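Beta-fructofuranosidase (Bifidobacterium adolescentis, PDB 6NOB) probably hydrolyses terminal beta-fructofuranoside linkages, as in sucrose, as a glycoside hydrolase of family 32. Local coordinates at residues V73-Y78 with N96-D101; G390-Y395 with Q404-A409. One frame throughout, in Å; residues are numbered along the deposited sequence.

Contact 1. Residues V73-Y78 with N96-D101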
loop_
_atom_site.group_PDB
_atom_site.type_symbol
_atom_site.label_atom_id
_atom_site.label_comp_id
_atom_site.label_asym_id
_atom_site.label_seq_id
_atom_site.Cartn_x
_atom_site.Cartn_y
_atom_site.Cartn_z
ATOM N N VAL A 73 4.534 6.579 27.860
ATOM C CA VAL A 73 4.101 7.630 26.948
ATOM C C VAL A 73 3.256 6.990 25.854
ATOM O O VAL A 73 3.618 5.938 25.315
ATOM C CB VAL A 73 5.300 8.402 26.358
ATOM C CG1 VAL A 73 6.313 7.441 25.745
ATOM C CG2 VAL A 73 4.836 9.417 25.331
ATOM N N VAL A 74 2.123 7.607 25.543
ATOM C CA VAL A 74 1.194 7.077 24.554
ATOM C C VAL A 74 1.503 7.703 23.201
ATOM O O VAL A 74 1.697 8.919 23.099
ATOM C CB VAL A 74 -0.262 7.346 24.971
ATOM C CG1 VAL A 74 -1.226 6.821 23.921
ATOM C CG2 VAL A 74 -0.549 6.713 26.326
ATOM N N ARG A 75 1.561 6.868 22.161
ATOM C CA ARG A 75 1.807 7.331 20.803
ATOM C C ARG A 75 0.583 7.269 19.907
ATOM O O ARG A 75 0.582 7.900 18.845
ATOM C CB ARG A 75 2.927 6.504 20.152
ATOM C CG ARG A 75 4.223 6.482 20.937
ATOM C CD ARG A 75 4.806 7.876 21.079
ATOM N NE ARG A 75 6.091 7.853 21.767
ATOM C CZ ARG A 75 6.702 8.934 22.240
ATOM N NH1 ARG A 75 6.144 10.131 22.101
ATOM N NH2 ARG A 75 7.871 8.816 22.853
ATOM N N PHE A 76 -0.456 6.542 20.310
ATOM C CA PHE A 76 -1.589 6.245 19.451
ATOM C C PHE A 76 -2.735 5.781 20.335
ATOM O O PHE A 76 -2.522 5.007 21.272
ATOM C CB PHE A 76 -1.220 5.168 18.423
ATOM C CG PHE A 76 -2.085 5.161 17.193
ATOM C CD1 PHE A 76 -1.846 6.048 16.155
ATOM C CD2 PHE A 76 -3.114 4.240 17.058
ATOM C CE1 PHE A 76 -2.632 6.033 15.014
ATOM C CE2 PHE A 76 -3.902 4.219 15.919
ATOM C CZ PHE A 76 -3.661 5.117 14.896
ATOM N N GLY A 77 -3.940 6.262 20.046
ATOM C CA GLY A 77 -5.087 5.904 20.857
ATOM C C GLY A 77 -6.390 6.175 20.142
ATOM O O GLY A 77 -6.445 6.946 19.180
ATOM N N TYR A 78 -7.448 5.526 20.627
ATOM C CA TYR A 78 -8.776 5.746 20.071
ATOM C C TYR A 78 -9.825 5.162 21.006
ATOM O O TYR A 78 -9.542 4.247 21.784
ATOM C CB TYR A 78 -8.914 5.129 18.672
ATOM C CG TYR A 78 -8.460 3.690 18.562
ATOM C CD1 TYR A 78 -9.295 2.647 18.945
ATOM C CD2 TYR A 78 -7.207 3.371 18.052
ATOM C CE1 TYR A 78 -8.891 1.329 18.838
ATOM C CE2 TYR A 78 -6.792 2.053 17.942
ATOM C CZ TYR A 78 -7.641 1.036 18.337
ATOM O OH TYR A 78 -7.243 -0.277 18.231
ATOM N N ASN A 96 -0.457 11.813 22.959
ATOM C CA ASN A 96 0.955 11.932 22.630
ATOM C C ASN A 96 1.449 13.319 23.013
ATOM O O ASN A 96 0.988 14.310 22.430
ATOM C CB ASN A 96 1.179 11.683 21.146
ATOM C CG ASN A 96 2.627 11.384 20.811
ATOM O OD1 ASN A 96 3.542 11.807 21.519
ATOM N ND2 ASN A 96 2.845 10.653 19.721
ATOM N N PRO A 97 2.366 13.443 23.976
ATOM C CA PRO A 97 2.854 14.777 24.363
ATOM C C PRO A 97 3.535 15.531 23.234
ATOM O O PRO A 97 3.682 16.756 23.328
ATOM C CB PRO A 97 3.835 14.475 25.507
ATOM C CG PRO A 97 3.440 13.113 26.008
ATOM C CD PRO A 97 2.940 12.374 24.808
ATOM N N SER A 98 3.957 14.844 22.170
ATOM C CA SER A 98 4.588 15.507 21.034
ATOM C C SER A 98 3.575 16.088 20.055
ATOM O O SER A 98 3.912 17.017 19.312
ATOM C CB SER A 98 5.508 14.531 20.297
ATOM O OG SER A 98 6.537 14.045 21.146
ATOM N N ASP A 99 2.349 15.566 20.035
ATOM C CA ASP A 99 1.307 16.066 19.137
ATOM C C ASP A 99 0.558 17.212 19.820
ATOM O O ASP A 99 -0.600 17.099 20.223
ATOM C CB ASP A 99 0.366 14.936 18.733
ATOM C CG ASP A 99 1.024 13.922 17.815
ATOM O OD1 ASP A 99 1.911 14.309 17.027
ATOM O OD2 ASP A 99 0.647 12.732 17.876
ATOM N N THR A 100 1.255 18.344 19.941
ATOM C CA THR A 100 0.712 19.482 20.675
ATOM C C THR A 100 -0.285 20.300 19.864
ATOM O O THR A 100 -1.123 20.989 20.455
ATOM C CB THR A 100 1.841 20.396 21.158
ATOM O OG1 THR A 100 2.575 20.885 20.030
ATOM C CG2 THR A 100 2.780 19.640 22.087
ATOM N N ASP A 101 -0.218 20.244 18.532
ATOM C CA ASP A 101 -1.180 20.964 17.707
ATOM C C ASP A 101 -2.571 20.345 17.744
ATOM O O ASP A 101 -3.502 20.931 17.182
ATOM C CB ASP A 101 -0.688 21.033 16.259
ATOM C CG ASP A 101 0.353 22.114 16.047
ATOM O OD1 ASP A 101 0.785 22.730 17.045
ATOM O OD2 ASP A 101 0.735 22.350 14.880
#
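With CG of N96 anti to the backbone N (chi1 -163°) and the R75 chain bent at chi2, CD of R75 comes alongside the carboxamide, 3.7 Å from ND2 of N96. Farther out, NH1 of R75 gives a hydrogen bond of 3.1 Å to OD1 of N96; at 137° it is well short of straight. The acceptor lies close to the guanidinium plane, while the two flat groups are turned 53° against each other. OD1 of N96 takes a second bond, from the backbone N of S98, which closes an Asx turn at the head of the type I turn N96-D99. The two donors reach that oxygen from opposite faces of the carboxamide, which probably fixes its rotation. Beside this grip, the CA of N96 makes a CA-H...O contact of 3.1 Å with O of V74. CG2 of V73 rests 3.6 Å from CD of P97 and also lies over one face of the R75 guanidinium, toward its rim. The turn thus packs on strand 72-80, which pairs with strand 16-23 on one side and the short strand 91-92 on the other, while D99 makes a salt bridge to R127 at the start of strand 127-138.

Contact 2. Residues G390-Y395 with Q404-A409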
loop_
_atom_site.group_PDB
_atom_site.type_symbol
_atom_site.label_atom_id
_atom_site.label_comp_id
_atom_site.label_asym_id
_atom_site.label_seq_id
_atom_site.Cartn_x
_atom_site.Cartn_y
_atom_site.Cartn_z
ATOM N N GLY A 390 4.414 -8.173 -9.338
ATOM C CA GLY A 390 5.348 -8.266 -8.232
ATOM C C GLY A 390 6.385 -7.168 -8.292
ATOM O O GLY A 390 6.644 -6.587 -9.350
ATOM N N ALA A 391 6.982 -6.892 -7.135
ATOM C CA ALA A 391 7.966 -5.831 -6.986
ATOM C C ALA A 391 9.368 -6.417 -6.865
ATOM O O ALA A 391 9.565 -7.491 -6.290
ATOM C CB ALA A 391 7.653 -4.969 -5.761
ATOM N N LEU A 392 10.347 -5.691 -7.403
ATOM C CA LEU A 392 11.725 -6.164 -7.508
ATOM C C LEU A 392 12.594 -5.437 -6.486
ATOM O O LEU A 392 12.893 -4.250 -6.647
ATOM C CB LEU A 392 12.250 -5.960 -8.926
ATOM C CG LEU A 392 11.471 -6.740 -9.985
ATOM C CD1 LEU A 392 11.804 -6.245 -11.383
ATOM C CD2 LEU A 392 11.751 -8.228 -9.857
ATOM N N MET A 393 13.011 -6.158 -5.448
ATOM C CA MET A 393 13.774 -5.550 -4.366
ATOM C C MET A 393 15.190 -5.208 -4.807
ATOM O O MET A 393 15.823 -5.955 -5.559
ATOM C CB MET A 393 13.838 -6.491 -3.165
ATOM C CG MET A 393 12.670 -6.390 -2.211
ATOM S SD MET A 393 13.190 -6.739 -0.518
ATOM C CE MET A 393 13.993 -5.201 -0.084
ATOM N N HIS A 394 15.685 -4.071 -4.320
ATOM C CA HIS A 394 17.089 -3.690 -4.466
ATOM C C HIS A 394 17.502 -3.614 -5.933
ATOM O O HIS A 394 18.600 -4.027 -6.313
ATOM C CB HIS A 394 18.001 -4.645 -3.693
ATOM C CG HIS A 394 17.784 -4.617 -2.213
ATOM N ND1 HIS A 394 18.330 -5.555 -1.363
ATOM C CD2 HIS A 394 17.083 -3.763 -1.431
ATOM C CE1 HIS A 394 17.972 -5.281 -0.121
ATOM N NE2 HIS A 394 17.216 -4.198 -0.135
ATOM N N TYR A 395 16.613 -3.082 -6.766
ATOM C CA TYR A 395 16.886 -2.939 -8.187
ATOM C C TYR A 395 16.379 -1.588 -8.660
ATOM O O TYR A 395 15.222 -1.232 -8.411
ATOM C CB TYR A 395 16.227 -4.061 -9.000
ATOM C CG TYR A 395 16.318 -3.855 -10.498
ATOM C CD1 TYR A 395 17.498 -4.119 -11.186
ATOM C CD2 TYR A 395 15.223 -3.390 -11.222
ATOM C CE1 TYR A 395 17.585 -3.929 -12.555
ATOM C CE2 TYR A 395 15.300 -3.194 -12.591
ATOM C CZ TYR A 395 16.483 -3.465 -13.253
ATOM O OH TYR A 395 16.565 -3.270 -14.615
ATOM N N GLN A 404 10.673 -0.894 -8.736
ATOM C CA GLN A 404 9.451 -0.789 -9.515
ATOM C C GLN A 404 8.631 -2.070 -9.404
ATOM O O GLN A 404 9.163 -3.155 -9.153
ATOM C CB GLN A 404 9.785 -0.510 -10.978
ATOM C CG GLN A 404 10.263 0.899 -11.240
ATOM C CD GLN A 404 9.115 1.881 -11.343
ATOM O OE1 GLN A 404 8.557 2.308 -10.331
ATOM N NE2 GLN A 404 8.750 2.238 -12.571
ATOM N N VAL A 405 7.323 -1.932 -9.589
ATOM C CA VAL A 405 6.395 -3.057 -9.582
ATOM C C VAL A 405 6.144 -3.466 -11.028
ATOM O O VAL A 405 5.720 -2.643 -11.847
ATOM C CB VAL A 405 5.086 -2.694 -8.867
ATOM C CG1 VAL A 405 4.060 -3.800 -9.045
ATOM C CG2 VAL A 405 5.350 -2.431 -7.390
ATOM N N ARG A 406 6.408 -4.731 -11.345
ATOM C CA ARG A 406 6.304 -5.244 -12.705
ATOM C C ARG A 406 5.072 -6.129 -12.849
ATOM O O ARG A 406 4.742 -6.900 -11.942
ATOM C CB ARG A 406 7.560 -6.040 -13.081
ATOM C CG ARG A 406 7.681 -6.360 -14.555
ATOM C CD ARG A 406 9.137 -6.494 -14.985
ATOM N NE ARG A 406 9.276 -6.387 -16.435
ATOM C CZ ARG A 406 9.407 -5.237 -17.089
ATOM N NH1 ARG A 406 9.424 -4.091 -16.421
ATOM N NH2 ARG A 406 9.520 -5.232 -18.413
ATOM N N TRP A 407 4.396 -6.020 -13.992
ATOM C CA TRP A 407 3.327 -6.942 -14.350
ATOM C C TRP A 407 3.771 -7.832 -15.505
ATOM O O TRP A 407 4.555 -7.422 -16.365
ATOM C CB TRP A 407 2.026 -6.207 -14.718
ATOM C CG TRP A 407 2.106 -5.269 -15.899
ATOM C CD1 TRP A 407 2.252 -3.912 -15.856
ATOM C CD2 TRP A 407 2.012 -5.615 -17.292
ATOM N NE1 TRP A 407 2.267 -3.395 -17.128
ATOM C CE2 TRP A 407 2.122 -4.418 -18.028
ATOM C CE3 TRP A 407 1.855 -6.820 -17.985
ATOM C CZ2 TRP A 407 2.077 -4.390 -19.423
ATOM C CZ3 TRP A 407 1.815 -6.790 -19.372
ATOM C CH2 TRP A 407 1.926 -5.582 -20.074
ATOM N N TYR A 408 3.261 -9.062 -15.508
ATOM C CA TYR A 408 3.586 -10.056 -16.526
ATOM C C TYR A 408 2.287 -10.707 -16.978
ATOM O O TYR A 408 1.550 -11.252 -16.150
ATOM C CB TYR A 408 4.547 -11.125 -15.989
ATOM C CG TYR A 408 5.676 -10.621 -15.112
ATOM C CD1 TYR A 408 5.446 -10.232 -13.797
ATOM C CD2 TYR A 408 6.981 -10.567 -15.591
ATOM C CE1 TYR A 408 6.475 -9.784 -12.995
ATOM C CE2 TYR A 408 8.018 -10.121 -14.794
ATOM C CZ TYR A 408 7.760 -9.731 -13.497
ATOM O OH TYR A 408 8.789 -9.287 -12.697
ATOM N N ALA A 409 2.011 -10.666 -18.279
ATOM C CA ALA A 409 0.764 -11.177 -18.829
ATOM C C ALA A 409 1.041 -12.317 -19.800
ATOM O O ALA A 409 1.989 -12.257 -20.589
ATOM C CB ALA A 409 -0.025 -10.067 -19.537
HETATM O O HOH W 1 13.082 -0.855 -10.270
#
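G390 and R406 are held by a pair of backbone hydrogen bonds: R406 N to G390 O at 2.7 Å, and G390 N to R406 O at 2.9 Å, the second nearly along the C=O axis. One step on, A391 faces V405 as a non-hydrogen-bonded pair, their CA atoms only 4.1 Å apart. CG1 of V405 is anti to the backbone N (chi1 172°) and sits near the G390 carbonyl, whereas CG2 meets CB of A391 at 3.8 Å. On the other face, that of G390 and R406, the Y408 ring turns its edge to the N of G390. Its hydroxyl comes to 4.2 Å from CD2 of L392 and is hydrogen-bonded to D365 and Y374. These are the two strands of a beta hairpin, 385-396 and 405-415, within the sheet that strand 418-428 continues; the antiparallel blade is of the kind that builds the five-bladed propeller of family 32 enzymes. R406 runs extended from CG to NE, its CD passing 4.5 Å from CD1 of L392, and its guanidinium makes a cation-pi contact with W428. Toward the hairpin's connecting end the pairing slackens. The bond from L392 N to Q404 O is weak, at 3.3 Å, and beyond it a water bridges the strands, donating to O of Y395 and accepting from N of Q404. The side chains there look elsewhere, NE2 of Q404 to the carbonyl of D430 and OH of Y395 to T316 and G318.

In the fold
The two contacts lie on opposite sides of the chain's centre, with centres about 37 Å apart and no shared strand. Contact 2 is a buried one, in which every touching residue is covered and neighbouring strands of one sheet are joined mainly through their backbones. Contact 1 sits farther out, only partly buried, and ties a loop to a strand mostly through side chains: an arginine, an asparagine and a small apolar patch. Its polar chemistry gathers on one carboxamide oxygen that serves strand and turn alike, whereas contact 2 spreads its bonds over successive peptide groups. In contact 2 a water also bridges the two segments.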